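CD1-2 antigen (Gallus gallus, PDB 3DBX) probably binds lipids in a groove of its MHC class I-like ectodomain and displays them at the cell surface, as other CD1 proteins do. Local coordinates at residues A[16-21]-A[96-101]; A[27-32]-A[41-46]. All blocks are in the same frame, centred on the assembly; numbering follows the deposited sequence. Where two conformers were deposited one is given.

Contact 1 of 2, residues A[16-21]-A[96-101]; sequences FYTLLL and PRVFQI
Strands 16-21 and 97-101 run antiparallel through the beta-sheet floor of the MHC-like groove domain, their axes 4.6 Å apart at 166°. Six backbone hydrogen bonds tie the pairs Tyr17-Ile101, Leu19-Phe99 and Leu21-Arg97. The middle pair is the straightest, with Leu19 N to Phe99 O at 2.8 Å and an N-H...O angle of 175°. At the end near Pro96, which follows a cis peptide bond, one bond of the last pair is longer: Arg97 N lies 3.1 Å from Leu21 O and approaches from above the carbonyl plane.

Packing is tight on the face of Tyr17, Leu19, Leu21, Phe99 and Ile101. Leu19 and Ile101 cross obliquely and meet methyl to methyl, CD1 to CD1 at 3.8 Å. Leu21, its CG anti to the carbonyl carbon, sets CD2 obliquely against the Phe99 ring, 3.8 Å from CE2. Arg97 starts on this face, but its chain leads away to a salt bridge with Glu121.

The other face is looser at its Pro96 end, where Leu20 and Val98 are partly exposed. Leu20 CG is anti to the backbone N (chi1 168°), which swings CD1 across to Val98 CG2 at 3.7 Å. Further along, Thr18 and Gln100 stand side by side, OG1 3.8 Å from CG; Gln100 OE1 and NE2 are both hydrogen-bonded to the partner protein chain, which also packs on Thr18.

Helix 77-89 lies over the apolar face, His85 touching Leu21 while Met84 and Thr88 meet Phe99, and a bound palmitic acid approaches Ile101. Strand 27-35 flanks 16-21, and strand 113-121 continues the sheet beyond 97-101.

Contact 2 of 2, residues A[27-32]-A[41-46]; sequences TELTGM and MVLDPH. With NAG (2-acetamido-2-deoxy-beta-D-glucopyranose), chain D.
Segments 27-32 and 41-46 run antiparallel, strand axes 4.7 Å apart at 172°, with Leu43 N donating to Gly31 O (2.8 Å, nearly straight at 174°) from above the carbonyl plane. They belong to the beta hairpin 27-35/38-43 in the floor of the MHC-like domain. From the Leu43 carbonyl onward, where the strand ends, two waters bridge the backbones: one accepts from Gly31 N and donates to Leu43 O, the other does the same between Leu29 N and Pro45 O.

Leu43 carries the apolar contact. Its CG is anti to the backbone N (chi1 -177°), so CD2 reaches obliquely to Leu29 CB at 3.6 Å; helix 77-89 packs on Leu29 through Ile77 and Ile81. In the non-hydrogen-bonded pair Met32-Val42 the side chains point the same way, Met32 CG 3.8 Å from Val42 CG2, and acidic side-chain packing from the partner protein chain reaches both residues. Pro45 brings CB and CG against the Leu29 carbonyl oxygen, CB at 3.4 Å. The glycan of Asn51 reaches the second segment: its acetyl methyl C8 lies 3.7 Å from Val42 CG1, and its N2 donates to Asp44 OD1 at 3.0 Å.

In the fold
Contacts 1 and 2 lie in one antiparallel sheet, their centres 11 Å apart, separated by the step between strands 12-21 and 27-35, one strand from each contact. The seam is stitched by probable backbone hydrogen bonds, Thr18 N to Thr30 O and Leu20 O to Glu28 N, both 2.9 Å. Above it Leu19 CG packs on Leu29 CD2 at 3.4 Å, joining the apolar faces of the two contacts beneath helix 77-89. The bound palmitic acid lies nearer contact 1, about 4 Å from the Ile101 side chain, against about 10 Å from that of Met41 in contact 2. The reverse face of both contacts meets the partner protein chain.

Contact 1 of 2, residues A[16-21]-A[96-101]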
ATOM      1  N   PHE A  16       7.824   4.557   5.997  1.00 33.35           N
ATOM      2  CA  PHE A  16       7.836   3.100   6.109  1.00 33.41           C
ATOM      3  C   PHE A  16       9.270   2.608   5.838  1.00 34.32           C
ATOM      4  O   PHE A  16       9.777   2.824   4.753  1.00 34.71           O
ATOM      5  CB  PHE A  16       6.931   2.526   4.999  1.00 32.63           C
ATOM      6  CG  PHE A  16       5.489   2.901   5.132  1.00 31.62           C
ATOM      7  CD1 PHE A  16       4.607   2.061   5.778  1.00 34.44           C
ATOM      8  CD2 PHE A  16       5.015   4.097   4.617  1.00 34.65           C
ATOM      9  CE1 PHE A  16       3.250   2.416   5.918  1.00 37.16           C
ATOM     10  CE2 PHE A  16       3.671   4.465   4.754  1.00 34.42           C
ATOM     11  CZ  PHE A  16       2.796   3.630   5.395  1.00 35.10           C
ATOM     12  N   TYR A  17       9.902   1.925   6.779  1.00 34.75           N
ATOM     13  CA  TYR A  17      11.280   1.448   6.597  1.00 36.32           C
ATOM     14  C   TYR A  17      11.365  -0.028   6.927  1.00 36.03           C
ATOM     15  O   TYR A  17      10.798  -0.445   7.918  1.00 34.89           O
ATOM     16  CB  TYR A  17      12.243   2.188   7.526  1.00 38.91           C
ATOM     17  CG  TYR A  17      12.692   3.517   7.000  1.00 41.10           C
ATOM     18  CD1 TYR A  17      13.912   3.657   6.362  1.00 42.11           C
ATOM     19  CD2 TYR A  17      11.879   4.636   7.104  1.00 44.21           C
ATOM     20  CE1 TYR A  17      14.334   4.904   5.851  1.00 44.90           C
ATOM     21  CE2 TYR A  17      12.290   5.892   6.590  1.00 43.21           C
ATOM     22  CZ  TYR A  17      13.509   6.004   5.965  1.00 44.05           C
ATOM     23  OH  TYR A  17      13.921   7.237   5.475  1.00 47.54           O
ATOM     24  N   THR A  18      12.092  -0.779   6.099  1.00 36.69           N
ATOM     25  CA  THR A  18      12.353  -2.221   6.289  1.00 38.60           C
ATOM     26  C   THR A  18      13.869  -2.439   6.279  1.00 40.80           C
ATOM     27  O   THR A  18      14.586  -2.016   5.345  1.00 41.80           O
ATOM     28  CB  THR A  18      11.705  -3.057   5.195  1.00 37.94           C
ATOM     29  OG1 THR A  18      10.292  -2.822   5.204  1.00 38.36           O
ATOM     30  CG2 THR A  18      11.963  -4.540   5.387  1.00 38.97           C
ATOM     31  N   LEU A  19      14.346  -3.030   7.362  1.00 41.34           N
ATOM     32  CA  LEU A  19      15.747  -3.320   7.547  1.00 43.35           C
ATOM     33  C   LEU A  19      15.837  -4.842   7.604  1.00 44.24           C
ATOM     34  O   LEU A  19      15.429  -5.433   8.583  1.00 44.47           O
ATOM     35  CB  LEU A  19      16.245  -2.697   8.860  1.00 45.38           C
ATOM     36  CG  LEU A  19      16.555  -1.196   8.870  1.00 44.51           C
ATOM     37  CD1 LEU A  19      15.311  -0.376   8.502  1.00 45.22           C
ATOM     38  CD2 LEU A  19      17.098  -0.734  10.183  1.00 45.16           C
ATOM     39  N   LEU A  20      16.290  -5.448   6.511  1.00 45.23           N
ATOM     40  CA  LEU A  20      16.480  -6.889   6.417  1.00 47.69           C
ATOM     41  C   LEU A  20      17.933  -7.192   6.688  1.00 51.00           C
ATOM     42  O   LEU A  20      18.832  -6.913   5.872  1.00 52.92           O
ATOM     43  CB  LEU A  20      16.053  -7.445   5.055  1.00 47.38           C
ATOM     44  CG  LEU A  20      16.448  -8.898   4.710  1.00 51.84           C
ATOM     45  CD1 LEU A  20      16.186  -9.947   5.837  1.00 50.33           C
ATOM     46  CD2 LEU A  20      15.759  -9.315   3.409  1.00 52.00           C
ATOM     47  N   LEU A  21      18.150  -7.767   7.861  1.00 51.88           N
ATOM     48  CA  LEU A  21      19.462  -8.039   8.360  1.00 55.15           C
ATOM     49  C   LEU A  21      19.805  -9.498   8.021  1.00 57.45           C
ATOM     50  O   LEU A  21      19.558 -10.408   8.806  1.00 57.21           O
ATOM     51  CB  LEU A  21      19.481  -7.761   9.868  1.00 55.73           C
ATOM     52  CG  LEU A  21      19.737  -6.340  10.398  1.00 56.40           C
ATOM     53  CD1 LEU A  21      19.039  -5.248   9.626  1.00 53.50           C
ATOM     54  CD2 LEU A  21      19.452  -6.241  11.906  1.00 56.42           C
ATOM     55  N   PRO A  96      18.650 -14.609   9.695  1.00 63.95           N
ATOM     56  CA  PRO A  96      18.162 -13.271   9.303  1.00 59.59           C
ATOM     57  C   PRO A  96      17.162 -12.735  10.306  1.00 57.02           C
ATOM     58  O   PRO A  96      16.490 -13.498  11.005  1.00 57.21           O
ATOM     59  CB  PRO A  96      17.466 -13.509   7.939  1.00 58.38           C
ATOM     60  CG  PRO A  96      17.822 -14.961   7.544  1.00 62.23           C
ATOM     61  CD  PRO A  96      18.084 -15.663   8.834  1.00 64.15           C
ATOM     62  N   ARG A  97      17.108 -11.420  10.399  1.00 54.42           N
ATOM     63  CA  ARG A  97      16.104 -10.720  11.171  1.00 52.69           C
ATOM     64  C   ARG A  97      15.532  -9.636  10.254  1.00 49.39           C
ATOM     65  O   ARG A  97      16.280  -8.994   9.525  1.00 49.85           O
ATOM     66  CB  ARG A  97      16.737 -10.075  12.406  1.00 53.48           C
ATOM     67  CG  ARG A  97      16.964 -11.016  13.553  1.00 57.72           C
ATOM     68  CD  ARG A  97      15.668 -11.445  14.197  1.00 58.34           C
ATOM     69  NE  ARG A  97      15.864 -12.691  14.927  1.00 62.14           N
ATOM     70  CZ  ARG A  97      14.893 -13.394  15.488  1.00 61.49           C
ATOM     71  NH1 ARG A  97      13.632 -12.995  15.407  1.00 59.54           N
ATOM     72  NH2 ARG A  97      15.179 -14.518  16.097  1.00 65.56           N
ATOM     73  N   VAL A  98      14.216  -9.464  10.247  1.00 47.37           N
ATOM     74  CA  VAL A  98      13.619  -8.338   9.533  1.00 44.66           C
ATOM     75  C   VAL A  98      12.996  -7.362  10.525  1.00 43.00           C
ATOM     76  O   VAL A  98      12.064  -7.713  11.264  1.00 41.84           O
ATOM     77  CB  VAL A  98      12.521  -8.753   8.518  1.00 43.78           C
ATOM     78  CG1 VAL A  98      12.134  -7.559   7.635  1.00 42.12           C
ATOM     79  CG2 VAL A  98      12.962  -9.905   7.657  1.00 47.91           C
ATOM     80  N   PHE A  99      13.478  -6.120  10.503  1.00 41.81           N
ATOM     81  CA  PHE A  99      12.885  -5.057  11.321  1.00 40.98           C
ATOM     82  C   PHE A  99      12.118  -4.093  10.439  1.00 38.66           C
ATOM     83  O   PHE A  99      12.501  -3.885   9.298  1.00 39.00           O
ATOM     84  CB  PHE A  99      13.955  -4.303  12.126  1.00 41.96           C
ATOM     85  CG  PHE A  99      14.585  -5.130  13.235  1.00 44.59           C
ATOM     86  CD1 PHE A  99      14.096  -5.058  14.537  1.00 43.68           C
ATOM     87  CD2 PHE A  99      15.665  -5.964  12.970  1.00 44.72           C
ATOM     88  CE1 PHE A  99      14.662  -5.819  15.559  1.00 49.92           C
ATOM     89  CE2 PHE A  99      16.248  -6.711  13.978  1.00 50.25           C
ATOM     90  CZ  PHE A  99      15.747  -6.638  15.282  1.00 51.12           C
ATOM     91  N   GLN A 100      11.052  -3.495  10.973  1.00 37.90           N
ATOM     92  CA  GLN A 100      10.226  -2.526  10.226  1.00 35.09           C
ATOM     93  C   GLN A 100       9.864  -1.333  11.111  1.00 35.77           C
ATOM     94  O   GLN A 100       9.684  -1.481  12.330  1.00 36.28           O
ATOM     95  CB  GLN A 100       8.967  -3.193   9.674  1.00 35.19           C
ATOM     96  CG  GLN A 100       9.226  -4.215   8.544  1.00 35.59           C
ATOM     97  CD  GLN A 100       8.099  -5.183   8.329  1.00 36.55           C
ATOM     98  OE1 GLN A 100       8.056  -6.207   8.967  1.00 37.97           O
ATOM     99  NE2 GLN A 100       7.197  -4.875   7.404  1.00 35.26           N
ATOM    100  N   ILE A 101       9.780  -0.147  10.501  0.50 34.28           N
ATOM    101  CA  ILE A 101       9.510   1.100  11.232  0.50 35.64           C
ATOM    102  C   ILE A 101       8.432   1.899  10.514  0.50 34.42           C
ATOM    103  O   ILE A 101       8.596   2.257   9.350  0.50 33.20           O
ATOM    104  CB  ILE A 101      10.791   1.998  11.386  0.50 36.61           C
ATOM    105  CG1 ILE A 101      11.901   1.276  12.158  0.50 39.51           C
ATOM    106  CG2 ILE A 101      10.463   3.313  12.113  0.50 37.58           C
ATOM    107  CD1 ILE A 101      12.943   0.610  11.277  0.50 40.36           C
TER

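Contact 2 of 2, residues A[27-32]-A[41-46]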
ATOM      1  N   THR A  27      23.058  -5.772   5.300  1.00 62.82           N
ATOM      2  CA  THR A  27      21.781  -5.111   5.468  1.00 58.85           C
ATOM      3  C   THR A  27      21.240  -4.814   4.085  1.00 57.72           C
ATOM      4  O   THR A  27      21.969  -4.329   3.210  1.00 60.17           O
ATOM      5  CB  THR A  27      21.888  -3.770   6.248  1.00 58.05           C
ATOM      6  OG1 THR A  27      22.756  -3.921   7.374  1.00 61.14           O
ATOM      7  CG2 THR A  27      20.518  -3.332   6.735  1.00 53.73           C
ATOM      8  N   GLU A  28      19.956  -5.094   3.899  1.00 54.72           N
ATOM      9  CA  GLU A  28      19.252  -4.666   2.721  1.00 53.09           C
ATOM     10  C   GLU A  28      18.185  -3.689   3.194  1.00 49.59           C
ATOM     11  O   GLU A  28      17.425  -3.960   4.125  1.00 48.28           O
ATOM     12  CB  GLU A  28      18.642  -5.866   1.992  1.00 53.31           C
ATOM     13  N   LEU A  29      18.120  -2.530   2.572  1.00 48.99           N
ATOM     14  CA  LEU A  29      17.129  -1.560   3.037  1.00 45.63           C
ATOM     15  C   LEU A  29      16.085  -1.236   1.998  1.00 43.69           C
ATOM     16  O   LEU A  29      16.372  -1.187   0.808  1.00 44.47           O
ATOM     17  CB  LEU A  29      17.794  -0.260   3.482  1.00 46.78           C
ATOM     18  CG  LEU A  29      18.790  -0.199   4.648  1.00 50.35           C
ATOM     19  CD1 LEU A  29      19.389   1.197   4.661  1.00 53.46           C
ATOM     20  CD2 LEU A  29      18.107  -0.472   5.968  1.00 49.80           C
ATOM     21  N   THR A  30      14.873  -0.983   2.471  1.00 41.11           N
ATOM     22  CA  THR A  30      13.869  -0.282   1.676  1.00 40.16           C
ATOM     23  C   THR A  30      13.235   0.763   2.571  1.00 37.36           C
ATOM     24  O   THR A  30      13.193   0.605   3.794  1.00 36.47           O
ATOM     25  CB  THR A  30      12.755  -1.242   1.148  1.00 40.19           C
ATOM     26  OG1 THR A  30      12.099  -1.858   2.260  1.00 43.13           O
ATOM     27  CG2 THR A  30      13.353  -2.327   0.270  1.00 42.30           C
ATOM     28  N   GLY A  31      12.767   1.843   1.970  1.00 35.75           N
ATOM     29  CA  GLY A  31      12.029   2.842   2.728  1.00 34.30           C
ATOM     30  C   GLY A  31      11.344   3.825   1.805  1.00 34.64           C
ATOM     31  O   GLY A  31      11.823   4.124   0.691  1.00 33.41           O
ATOM     32  N   MET A  32      10.209   4.314   2.271  1.00 34.32           N
ATOM     33  CA  MET A  32       9.395   5.269   1.502  1.00 37.62           C
ATOM     34  C   MET A  32       8.822   6.333   2.397  1.00 34.62           C
ATOM     35  O   MET A  32       8.461   6.044   3.520  1.00 34.38           O
ATOM     36  CB  MET A  32       8.229   4.542   0.861  1.00 37.05           C
ATOM     37  CG  MET A  32       7.515   5.416  -0.169  1.00 40.79           C
ATOM     38  SD  MET A  32       6.207   4.477  -0.892  1.00 44.93           S
ATOM     39  CE  MET A  32       7.092   3.063  -1.511  1.00 42.40           C
ATOM     40  N   MET A  41       9.566  10.494  -1.393  1.00 38.14           N
ATOM     41  CA  MET A  41      10.966  10.097  -1.326  1.00 40.72           C
ATOM     42  C   MET A  41      11.012   8.588  -1.237  1.00 38.43           C
ATOM     43  O   MET A  41      10.147   7.976  -0.609  1.00 35.92           O
ATOM     44  CB  MET A  41      11.645  10.686  -0.084  1.00 41.13           C
ATOM     45  CG  MET A  41      12.016  12.134  -0.220  1.00 45.69           C
ATOM     46  SD  MET A  41      12.912  12.843   1.180  1.00 50.97           S
ATOM     47  CE  MET A  41      11.708  12.661   2.501  1.00 46.89           C
ATOM     48  N   VAL A  42      11.994   7.988  -1.877  1.00 39.39           N
ATOM     49  CA  VAL A  42      12.183   6.552  -1.746  1.00 39.40           C
ATOM     50  C   VAL A  42      13.660   6.300  -1.466  1.00 41.42           C
ATOM     51  O   VAL A  42      14.535   6.909  -2.079  1.00 43.61           O
ATOM     52  CB  VAL A  42      11.639   5.804  -3.007  1.00 39.76           C
ATOM     53  CG1 VAL A  42      12.298   4.458  -3.243  1.00 42.48           C
ATOM     54  CG2 VAL A  42      10.128   5.602  -2.868  1.00 39.83           C
ATOM     55  N   LEU A  43      13.945   5.427  -0.515  1.00 41.13           N
ATOM     56  CA  LEU A  43      15.322   5.147  -0.192  1.00 44.53           C
ATOM     57  C   LEU A  43      15.898   4.265  -1.307  1.00 47.28           C
ATOM     58  O   LEU A  43      15.262   3.283  -1.699  1.00 46.87           O
ATOM     59  CB  LEU A  43      15.395   4.469   1.183  1.00 43.23           C
ATOM     60  CG  LEU A  43      16.785   4.147   1.745  1.00 46.12           C
ATOM     61  CD1 LEU A  43      17.410   5.408   2.249  1.00 46.88           C
ATOM     62  CD2 LEU A  43      16.744   3.095   2.869  1.00 45.45           C
ATOM     63  N   ASP A  44      17.067   4.608  -1.846  1.00 51.80           N
ATOM     64  CA  ASP A  44      17.682   3.715  -2.834  1.00 55.87           C
ATOM     65  C   ASP A  44      18.437   2.609  -2.110  1.00 57.48           C
ATOM     66  O   ASP A  44      19.337   2.905  -1.325  1.00 59.51           O
ATOM     67  CB  ASP A  44      18.610   4.438  -3.819  1.00 60.01           C
ATOM     68  CG  ASP A  44      19.190   3.484  -4.866  1.00 65.33           C
ATOM     69  OD1 ASP A  44      18.427   3.000  -5.728  1.00 67.48           O
ATOM     70  OD2 ASP A  44      20.404   3.188  -4.820  1.00 70.79           O
ATOM     71  N   PRO A  45      18.058   1.332  -2.351  1.00 57.33           N
ATOM     72  CA  PRO A  45      18.631   0.198  -1.628  1.00 58.40           C
ATOM     73  C   PRO A  45      20.134   0.047  -1.796  1.00 62.93           C
ATOM     74  O   PRO A  45      20.801  -0.479  -0.905  1.00 63.70           O
ATOM     75  CB  PRO A  45      17.909  -1.002  -2.249  1.00 57.89           C
ATOM     76  CG  PRO A  45      16.601  -0.411  -2.721  1.00 56.16           C
ATOM     77  CD  PRO A  45      17.028   0.884  -3.305  1.00 55.92           C
ATOM     78  N   HIS A  46      20.650   0.517  -2.928  1.00 65.87           N
ATOM     79  CA  HIS A  46      22.041   0.318  -3.289  1.00 70.98           C
ATOM     80  C   HIS A  46      22.953   1.380  -2.689  1.00 72.15           C
ATOM     81  O   HIS A  46      24.079   1.078  -2.331  1.00 75.50           O
ATOM     82  CB  HIS A  46      22.193   0.270  -4.817  1.00 74.69           C
ATOM     83  CG  HIS A  46      21.318  -0.754  -5.479  1.00 75.53           C
ATOM     84  ND1 HIS A  46      21.725  -2.058  -5.696  1.00 80.25           N
ATOM     85  CD2 HIS A  46      20.058  -0.668  -5.971  1.00 73.53           C
ATOM     86  CE1 HIS A  46      20.752  -2.727  -6.291  1.00 79.14           C
ATOM     87  NE2 HIS A  46      19.729  -1.907  -6.468  1.00 75.28           N
TER
HETATM   88  C1  NAG D 511      17.264   6.409  -7.551  1.00 67.19           C
HETATM   89  C2  NAG D 511      16.626   5.130  -8.154  1.00 66.90           C
HETATM   90  C3  NAG D 511      17.612   4.354  -9.040  1.00 72.69           C
HETATM   91  C4  NAG D 511      18.218   5.259 -10.121  1.00 76.27           C
HETATM   92  C5  NAG D 511      18.791   6.536  -9.484  1.00 76.88           C
HETATM   93  C6  NAG D 511      19.127   7.563 -10.565  1.00 81.67           C
HETATM   94  C7  NAG D 511      14.948   4.323  -6.490  1.00 61.49           C
HETATM   95  C8  NAG D 511      14.412   3.062  -5.871  1.00 58.73           C
HETATM   96  N2  NAG D 511      16.114   4.204  -7.152  1.00 65.25           N
HETATM   97  O3  NAG D 511      16.965   3.230  -9.613  1.00 71.74           O
HETATM   98  O4  NAG D 511      19.195   4.565 -10.887  1.00 81.50           O
HETATM   99  O5  NAG D 511      17.886   7.172  -8.583  1.00 70.85           O
HETATM  100  O6  NAG D 511      20.124   8.460 -10.120  1.00 85.28           O
HETATM  101  O7  NAG D 511      14.326   5.379  -6.369  1.00 58.72           O
HETATM  102  O   HOH W   1      20.185  -2.240   0.745  1.00 50.29           O
HETATM  103  O   HOH W   2      13.419   1.671  -0.940  1.00 35.87           O